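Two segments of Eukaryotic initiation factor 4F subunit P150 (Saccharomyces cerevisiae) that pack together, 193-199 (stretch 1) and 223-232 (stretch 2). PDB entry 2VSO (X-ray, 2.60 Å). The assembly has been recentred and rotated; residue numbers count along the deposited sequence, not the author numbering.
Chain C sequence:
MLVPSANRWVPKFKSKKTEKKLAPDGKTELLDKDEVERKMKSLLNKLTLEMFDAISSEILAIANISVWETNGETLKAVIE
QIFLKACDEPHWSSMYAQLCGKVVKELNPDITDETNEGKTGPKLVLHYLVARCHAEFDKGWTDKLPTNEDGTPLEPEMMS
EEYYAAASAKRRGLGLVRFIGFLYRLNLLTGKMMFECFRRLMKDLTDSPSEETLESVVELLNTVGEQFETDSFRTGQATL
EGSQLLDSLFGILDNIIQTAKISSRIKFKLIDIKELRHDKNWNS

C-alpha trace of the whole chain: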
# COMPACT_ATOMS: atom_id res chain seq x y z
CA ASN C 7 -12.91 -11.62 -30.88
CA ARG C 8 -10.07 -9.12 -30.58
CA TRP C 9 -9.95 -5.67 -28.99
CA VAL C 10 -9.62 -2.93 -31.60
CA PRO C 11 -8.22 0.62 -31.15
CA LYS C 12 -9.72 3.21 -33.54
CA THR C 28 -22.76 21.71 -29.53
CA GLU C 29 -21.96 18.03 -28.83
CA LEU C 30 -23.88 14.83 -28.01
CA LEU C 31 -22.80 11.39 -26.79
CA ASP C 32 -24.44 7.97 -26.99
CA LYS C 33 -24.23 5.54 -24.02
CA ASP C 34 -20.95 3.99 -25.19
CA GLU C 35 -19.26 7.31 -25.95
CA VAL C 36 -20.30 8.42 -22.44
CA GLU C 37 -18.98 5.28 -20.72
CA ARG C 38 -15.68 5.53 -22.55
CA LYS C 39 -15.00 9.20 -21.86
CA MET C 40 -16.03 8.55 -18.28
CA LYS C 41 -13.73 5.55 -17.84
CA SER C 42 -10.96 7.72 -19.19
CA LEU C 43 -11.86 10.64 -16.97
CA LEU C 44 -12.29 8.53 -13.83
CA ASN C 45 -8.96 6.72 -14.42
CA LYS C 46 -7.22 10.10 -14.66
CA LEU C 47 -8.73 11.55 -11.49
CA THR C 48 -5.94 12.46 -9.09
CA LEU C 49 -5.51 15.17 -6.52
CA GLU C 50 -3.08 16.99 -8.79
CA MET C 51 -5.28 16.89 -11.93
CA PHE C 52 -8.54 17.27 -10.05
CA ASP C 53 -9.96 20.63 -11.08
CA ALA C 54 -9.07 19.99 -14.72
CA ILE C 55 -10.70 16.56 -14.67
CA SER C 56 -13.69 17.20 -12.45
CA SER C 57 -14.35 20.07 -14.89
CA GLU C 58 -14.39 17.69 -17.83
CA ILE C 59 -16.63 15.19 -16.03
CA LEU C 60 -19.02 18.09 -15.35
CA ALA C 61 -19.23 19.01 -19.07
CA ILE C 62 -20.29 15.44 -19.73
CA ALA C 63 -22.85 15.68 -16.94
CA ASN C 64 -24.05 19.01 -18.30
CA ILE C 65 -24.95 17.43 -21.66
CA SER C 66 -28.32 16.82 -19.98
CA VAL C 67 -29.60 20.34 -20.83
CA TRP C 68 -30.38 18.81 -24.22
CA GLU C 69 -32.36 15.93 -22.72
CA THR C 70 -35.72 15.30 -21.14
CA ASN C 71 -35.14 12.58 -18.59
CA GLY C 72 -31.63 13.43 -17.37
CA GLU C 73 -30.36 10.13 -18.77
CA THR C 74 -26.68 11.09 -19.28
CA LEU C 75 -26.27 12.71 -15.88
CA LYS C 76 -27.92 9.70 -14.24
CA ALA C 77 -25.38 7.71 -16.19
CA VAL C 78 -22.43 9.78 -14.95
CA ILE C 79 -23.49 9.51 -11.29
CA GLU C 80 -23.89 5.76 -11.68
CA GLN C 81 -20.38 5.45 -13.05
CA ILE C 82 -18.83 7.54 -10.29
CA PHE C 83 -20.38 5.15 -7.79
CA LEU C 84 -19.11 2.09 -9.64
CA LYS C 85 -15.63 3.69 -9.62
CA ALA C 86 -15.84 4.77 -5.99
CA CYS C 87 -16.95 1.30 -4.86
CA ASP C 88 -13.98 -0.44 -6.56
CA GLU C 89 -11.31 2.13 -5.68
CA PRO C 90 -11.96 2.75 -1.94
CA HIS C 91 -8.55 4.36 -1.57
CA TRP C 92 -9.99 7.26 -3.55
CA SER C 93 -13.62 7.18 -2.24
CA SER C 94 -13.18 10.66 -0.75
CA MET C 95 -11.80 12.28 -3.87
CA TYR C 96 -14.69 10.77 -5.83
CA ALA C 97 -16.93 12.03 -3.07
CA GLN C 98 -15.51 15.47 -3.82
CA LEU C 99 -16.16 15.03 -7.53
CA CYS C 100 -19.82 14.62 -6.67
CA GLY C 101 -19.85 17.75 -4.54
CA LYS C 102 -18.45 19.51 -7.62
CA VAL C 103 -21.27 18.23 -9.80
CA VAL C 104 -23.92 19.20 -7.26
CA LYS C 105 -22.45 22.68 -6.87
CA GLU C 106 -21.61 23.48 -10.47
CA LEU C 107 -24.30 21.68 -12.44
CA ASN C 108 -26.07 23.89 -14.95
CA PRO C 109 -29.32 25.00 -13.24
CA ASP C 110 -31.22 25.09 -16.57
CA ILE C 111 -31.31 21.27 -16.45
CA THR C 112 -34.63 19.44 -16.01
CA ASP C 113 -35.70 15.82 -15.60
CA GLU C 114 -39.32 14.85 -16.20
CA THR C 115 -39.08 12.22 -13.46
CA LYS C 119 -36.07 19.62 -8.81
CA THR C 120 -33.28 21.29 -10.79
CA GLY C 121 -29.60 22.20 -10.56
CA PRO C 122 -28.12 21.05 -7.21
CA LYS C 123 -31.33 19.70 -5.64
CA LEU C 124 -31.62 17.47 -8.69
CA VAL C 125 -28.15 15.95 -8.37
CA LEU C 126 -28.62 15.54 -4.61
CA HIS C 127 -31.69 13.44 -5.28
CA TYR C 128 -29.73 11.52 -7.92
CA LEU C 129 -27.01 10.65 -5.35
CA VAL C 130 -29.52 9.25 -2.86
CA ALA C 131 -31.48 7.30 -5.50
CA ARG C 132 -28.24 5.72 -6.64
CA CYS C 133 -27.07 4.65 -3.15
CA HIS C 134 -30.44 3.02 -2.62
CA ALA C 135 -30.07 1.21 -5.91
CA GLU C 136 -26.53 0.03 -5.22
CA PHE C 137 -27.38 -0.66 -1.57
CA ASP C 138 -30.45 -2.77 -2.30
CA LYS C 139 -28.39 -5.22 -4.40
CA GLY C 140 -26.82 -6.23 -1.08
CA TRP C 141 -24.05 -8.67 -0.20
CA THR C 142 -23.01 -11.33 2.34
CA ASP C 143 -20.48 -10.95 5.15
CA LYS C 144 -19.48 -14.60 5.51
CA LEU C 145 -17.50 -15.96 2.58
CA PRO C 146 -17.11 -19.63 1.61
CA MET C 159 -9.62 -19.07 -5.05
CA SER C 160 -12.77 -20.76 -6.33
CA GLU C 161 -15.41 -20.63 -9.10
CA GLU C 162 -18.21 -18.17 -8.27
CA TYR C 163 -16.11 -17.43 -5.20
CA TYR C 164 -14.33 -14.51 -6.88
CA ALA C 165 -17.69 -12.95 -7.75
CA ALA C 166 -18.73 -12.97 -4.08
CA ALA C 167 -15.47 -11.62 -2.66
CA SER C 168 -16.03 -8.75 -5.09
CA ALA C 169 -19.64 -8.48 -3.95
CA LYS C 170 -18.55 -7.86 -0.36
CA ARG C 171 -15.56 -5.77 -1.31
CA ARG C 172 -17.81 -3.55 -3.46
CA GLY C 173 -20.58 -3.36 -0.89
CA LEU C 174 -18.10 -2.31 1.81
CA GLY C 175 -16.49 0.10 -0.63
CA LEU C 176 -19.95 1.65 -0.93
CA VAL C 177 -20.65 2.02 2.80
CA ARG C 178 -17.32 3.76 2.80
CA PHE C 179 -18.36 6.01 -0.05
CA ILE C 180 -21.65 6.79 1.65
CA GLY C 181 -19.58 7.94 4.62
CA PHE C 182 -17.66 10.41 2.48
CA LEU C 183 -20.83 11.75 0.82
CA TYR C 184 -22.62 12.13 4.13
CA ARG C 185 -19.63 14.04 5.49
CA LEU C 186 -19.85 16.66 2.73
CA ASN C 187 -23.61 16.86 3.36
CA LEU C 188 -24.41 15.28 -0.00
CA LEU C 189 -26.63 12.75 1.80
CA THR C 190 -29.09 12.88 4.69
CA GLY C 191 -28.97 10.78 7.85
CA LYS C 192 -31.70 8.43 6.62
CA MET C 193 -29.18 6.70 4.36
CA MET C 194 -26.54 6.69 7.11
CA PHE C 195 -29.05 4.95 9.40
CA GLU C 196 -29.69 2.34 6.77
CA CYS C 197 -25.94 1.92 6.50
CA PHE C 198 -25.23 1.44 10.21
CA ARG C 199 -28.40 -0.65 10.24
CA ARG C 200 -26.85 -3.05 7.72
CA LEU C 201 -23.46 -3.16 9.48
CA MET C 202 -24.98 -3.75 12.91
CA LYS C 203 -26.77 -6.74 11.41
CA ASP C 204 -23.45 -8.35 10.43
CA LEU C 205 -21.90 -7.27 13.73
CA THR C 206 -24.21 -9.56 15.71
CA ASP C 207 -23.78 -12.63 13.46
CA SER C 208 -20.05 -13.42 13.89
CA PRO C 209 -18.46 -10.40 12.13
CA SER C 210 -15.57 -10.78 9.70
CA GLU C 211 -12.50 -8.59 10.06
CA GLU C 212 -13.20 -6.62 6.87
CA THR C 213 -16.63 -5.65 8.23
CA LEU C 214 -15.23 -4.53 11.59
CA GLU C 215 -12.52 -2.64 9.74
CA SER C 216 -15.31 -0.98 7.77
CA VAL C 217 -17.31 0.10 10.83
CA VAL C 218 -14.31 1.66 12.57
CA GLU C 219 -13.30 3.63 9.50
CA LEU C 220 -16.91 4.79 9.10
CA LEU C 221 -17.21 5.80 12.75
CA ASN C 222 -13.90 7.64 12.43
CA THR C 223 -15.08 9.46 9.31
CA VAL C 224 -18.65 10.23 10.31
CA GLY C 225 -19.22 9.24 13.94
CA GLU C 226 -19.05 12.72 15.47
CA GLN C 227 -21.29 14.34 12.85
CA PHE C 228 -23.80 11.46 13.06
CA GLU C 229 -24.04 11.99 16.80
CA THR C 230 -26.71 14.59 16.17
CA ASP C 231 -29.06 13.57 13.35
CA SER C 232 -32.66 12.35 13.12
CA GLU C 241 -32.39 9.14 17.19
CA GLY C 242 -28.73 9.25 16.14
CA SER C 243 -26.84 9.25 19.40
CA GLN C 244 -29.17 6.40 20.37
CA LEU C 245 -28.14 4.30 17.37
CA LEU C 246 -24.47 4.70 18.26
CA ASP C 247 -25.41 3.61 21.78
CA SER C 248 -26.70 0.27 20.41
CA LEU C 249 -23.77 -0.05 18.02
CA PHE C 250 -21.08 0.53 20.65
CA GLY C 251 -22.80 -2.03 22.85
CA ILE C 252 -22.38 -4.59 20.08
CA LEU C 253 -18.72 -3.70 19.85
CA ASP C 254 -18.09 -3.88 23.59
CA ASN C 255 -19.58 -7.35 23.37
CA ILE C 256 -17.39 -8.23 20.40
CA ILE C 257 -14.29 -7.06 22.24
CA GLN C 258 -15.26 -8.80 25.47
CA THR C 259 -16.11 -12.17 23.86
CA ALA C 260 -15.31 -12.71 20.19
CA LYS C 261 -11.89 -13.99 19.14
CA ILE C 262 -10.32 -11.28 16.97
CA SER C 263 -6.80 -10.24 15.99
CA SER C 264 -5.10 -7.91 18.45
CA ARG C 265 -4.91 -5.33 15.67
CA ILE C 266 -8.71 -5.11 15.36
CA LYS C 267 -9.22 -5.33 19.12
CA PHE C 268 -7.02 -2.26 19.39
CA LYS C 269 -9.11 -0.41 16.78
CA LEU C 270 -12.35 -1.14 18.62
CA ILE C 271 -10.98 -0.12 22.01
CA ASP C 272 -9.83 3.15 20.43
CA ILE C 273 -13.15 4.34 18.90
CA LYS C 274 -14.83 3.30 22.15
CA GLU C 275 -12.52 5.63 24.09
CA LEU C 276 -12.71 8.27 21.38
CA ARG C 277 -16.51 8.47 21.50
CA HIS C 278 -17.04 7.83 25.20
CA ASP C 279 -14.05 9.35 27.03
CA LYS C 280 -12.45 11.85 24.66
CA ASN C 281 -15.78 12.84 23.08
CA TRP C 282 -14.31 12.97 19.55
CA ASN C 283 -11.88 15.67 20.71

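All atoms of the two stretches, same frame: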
# COMPACT_ATOMS: atom_id res chain seq x y z
N MET C 193 -29.98 7.69 5.07
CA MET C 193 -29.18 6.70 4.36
C MET C 193 -28.00 6.21 5.22
O MET C 193 -27.50 5.10 5.04
CB MET C 193 -28.68 7.26 3.02
CG MET C 193 -27.90 6.25 2.19
SD MET C 193 -28.89 5.03 1.30
CE MET C 193 -29.66 6.08 0.07
N MET C 194 -27.57 7.05 6.16
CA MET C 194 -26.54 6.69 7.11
C MET C 194 -27.10 5.74 8.19
O MET C 194 -26.38 4.92 8.75
CB MET C 194 -25.97 7.95 7.75
CG MET C 194 -24.60 7.80 8.38
SD MET C 194 -23.29 7.49 7.19
CE MET C 194 -23.26 5.71 7.21
N PHE C 195 -28.40 5.86 8.46
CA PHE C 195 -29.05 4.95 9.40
C PHE C 195 -29.15 3.58 8.76
O PHE C 195 -28.99 2.56 9.41
CB PHE C 195 -30.46 5.43 9.78
CG PHE C 195 -30.49 6.44 10.90
CD1 PHE C 195 -30.23 7.77 10.65
CD2 PHE C 195 -30.79 6.04 12.19
CE1 PHE C 195 -30.26 8.70 11.69
CE2 PHE C 195 -30.81 6.97 13.23
CZ PHE C 195 -30.55 8.30 12.98
N GLU C 196 -29.43 3.58 7.46
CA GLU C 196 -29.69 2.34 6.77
C GLU C 196 -28.37 1.63 6.66
O GLU C 196 -28.30 0.40 6.70
CB GLU C 196 -30.29 2.62 5.39
CG GLU C 196 -31.18 1.52 4.85
CD GLU C 196 -31.75 1.87 3.49
OE1 GLU C 196 -31.57 1.09 2.53
OE2 GLU C 196 -32.35 2.96 3.38
N CYS C 197 -27.31 2.42 6.57
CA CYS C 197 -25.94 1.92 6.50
C CYS C 197 -25.48 1.24 7.79
O CYS C 197 -25.11 0.07 7.79
CB CYS C 197 -25.00 3.05 6.15
SG CYS C 197 -23.69 2.55 5.10
N PHE C 198 -25.51 2.00 8.89
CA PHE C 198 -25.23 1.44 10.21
C PHE C 198 -26.16 0.27 10.52
O PHE C 198 -25.76 -0.70 11.15
CB PHE C 198 -25.34 2.51 11.29
CG PHE C 198 -24.14 3.43 11.38
CD1 PHE C 198 -24.28 4.79 11.17
CD2 PHE C 198 -22.88 2.93 11.67
CE1 PHE C 198 -23.18 5.63 11.25
CE2 PHE C 198 -21.77 3.77 11.75
CZ PHE C 198 -21.93 5.12 11.55
N ARG C 199 -27.40 0.39 10.07
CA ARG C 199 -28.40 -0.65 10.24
C ARG C 199 -27.93 -1.97 9.63
O ARG C 199 -28.08 -3.04 10.21
CB ARG C 199 -29.70 -0.20 9.58
CG ARG C 199 -30.98 -0.77 10.16
CD ARG C 199 -32.18 -0.19 9.41
NE ARG C 199 -33.45 -0.81 9.79
CZ ARG C 199 -34.21 -0.40 10.80
NH1 ARG C 199 -33.83 0.64 11.54
NH2 ARG C 199 -35.34 -1.02 11.08
N THR C 223 -14.73 8.46 10.31
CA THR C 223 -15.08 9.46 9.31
C THR C 223 -16.31 10.30 9.68
O THR C 223 -16.33 11.51 9.46
CB THR C 223 -15.32 8.80 7.94
OG1 THR C 223 -14.11 8.19 7.49
CG2 THR C 223 -15.78 9.83 6.89
N VAL C 224 -17.31 9.68 10.29
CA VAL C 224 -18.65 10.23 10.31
C VAL C 224 -19.32 10.15 11.68
O VAL C 224 -20.41 10.68 11.87
CB VAL C 224 -19.45 9.43 9.23
CG1 VAL C 224 -20.75 8.82 9.70
CG2 VAL C 224 -19.40 10.06 7.86
N GLY C 225 -18.66 9.49 12.62
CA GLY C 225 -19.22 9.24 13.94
C GLY C 225 -19.61 10.48 14.74
O GLY C 225 -20.69 10.52 15.32
N GLU C 226 -18.74 11.48 14.77
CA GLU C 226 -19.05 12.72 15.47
C GLU C 226 -20.27 13.41 14.87
O GLU C 226 -21.23 13.70 15.57
CB GLU C 226 -17.87 13.69 15.46
CG GLU C 226 -18.13 14.92 16.33
CD GLU C 226 -16.92 15.83 16.50
OE1 GLU C 226 -15.82 15.49 16.00
OE2 GLU C 226 -17.06 16.90 17.14
N GLN C 227 -20.22 13.67 13.57
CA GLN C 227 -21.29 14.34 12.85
C GLN C 227 -22.63 13.62 13.01
O GLN C 227 -23.66 14.25 13.24
CB GLN C 227 -20.93 14.47 11.38
CG GLN C 227 -22.08 14.75 10.47
CD GLN C 227 -21.67 14.80 9.03
OE1 GLN C 227 -20.53 14.49 8.68
NE2 GLN C 227 -22.60 15.19 8.17
N PHE C 228 -22.60 12.29 12.91
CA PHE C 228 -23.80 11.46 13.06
C PHE C 228 -24.41 11.53 14.44
O PHE C 228 -25.58 11.22 14.63
CB PHE C 228 -23.47 10.01 12.75
CG PHE C 228 -24.68 9.13 12.64
CD1 PHE C 228 -25.62 9.34 11.63
CD2 PHE C 228 -24.87 8.08 13.52
CE1 PHE C 228 -26.74 8.53 11.52
CE2 PHE C 228 -25.99 7.26 13.42
CZ PHE C 228 -26.92 7.48 12.42
N GLU C 229 -23.60 11.92 15.42
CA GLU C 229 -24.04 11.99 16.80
C GLU C 229 -25.39 12.68 16.87
O GLU C 229 -26.30 12.23 17.57
CB GLU C 229 -23.02 12.75 17.64
CG GLU C 229 -23.03 12.36 19.09
CD GLU C 229 -22.68 10.91 19.29
OE1 GLU C 229 -21.55 10.55 18.94
OE2 GLU C 229 -23.52 10.15 19.78
N THR C 230 -25.52 13.76 16.12
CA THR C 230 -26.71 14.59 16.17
C THR C 230 -27.44 14.61 14.82
O THR C 230 -27.16 15.45 13.98
CB THR C 230 -26.33 16.02 16.54
OG1 THR C 230 -25.36 16.50 15.61
CG2 THR C 230 -25.74 16.05 17.93
N ASP C 231 -28.38 13.69 14.63
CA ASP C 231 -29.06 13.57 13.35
C ASP C 231 -30.26 12.64 13.47
O ASP C 231 -30.15 11.54 14.00
CB ASP C 231 -28.09 13.09 12.26
CG ASP C 231 -28.57 13.41 10.84
OD1 ASP C 231 -29.69 13.93 10.70
OD2 ASP C 231 -27.84 13.14 9.87
N SER C 232 -31.42 13.10 13.00
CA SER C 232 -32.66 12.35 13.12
C SER C 232 -33.10 11.79 11.78
O SER C 232 -33.51 10.63 11.68
CB SER C 232 -33.74 13.23 13.72

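This is a small, mainly apolar contact between two helices, with a loop at its margin, built around one phenylalanine, Phe 228, which touches three side chains of the facing helix and is held by shape and aromatic packing, with no hydrogen bond crossing between the modelled atoms. The two helices run at 125° to each other, nearer antiparallel than parallel, and their axes come no closer than 12.4 Å. That spacing is too wide for backbones to touch, so large side chains must fill it: even the nearest pair of CA atoms, Met 194 CA and Phe 228 CA, lies 8.1 Å apart.

Stretch 1 is regular helix, with Phe 198 N bonded to Met 194 O at 3.1 Å, and this turn brings Met 194 and Phe 198 to the same side, both with CA-to-CB directed toward stretch 2. Stretch 2 answers with the same i, i+4 spacing: Val 224 and Phe 228 also point toward their partners, and Phe 228 N bonds to Val 224 O at 2.9 Å, although the helix is kinked where the N atoms of Glu 226 and Gln 227 lack a bond to the turn before.

Phe 228, in the t rotamer, turns its edge to the face of Phe 195, with centroids 4.8 Å apart and planes at 61°, an arrangement that sets ring hydrogens against a π cloud. Phe 198 CE1 lies over one face of the Phe 228 ring, 3.7 Å from Phe 228 CD2; the two rings meet obliquely, planes at 40°. Met 194 CG packs 3.7 Å from Phe 228 CD1, while Met 194 SD reaches Val 224 CG1 at 3.8 Å; the flexible thioether thus spans both residues.

Phe 195 starts sideways, but its ring end comes nearer and reaches the loop beyond the helix, where the Asp 231 O carbonyl sits 3.4 Å from Phe 195 CZ, at the ring edge, whose hydrogens carry slight positive charge.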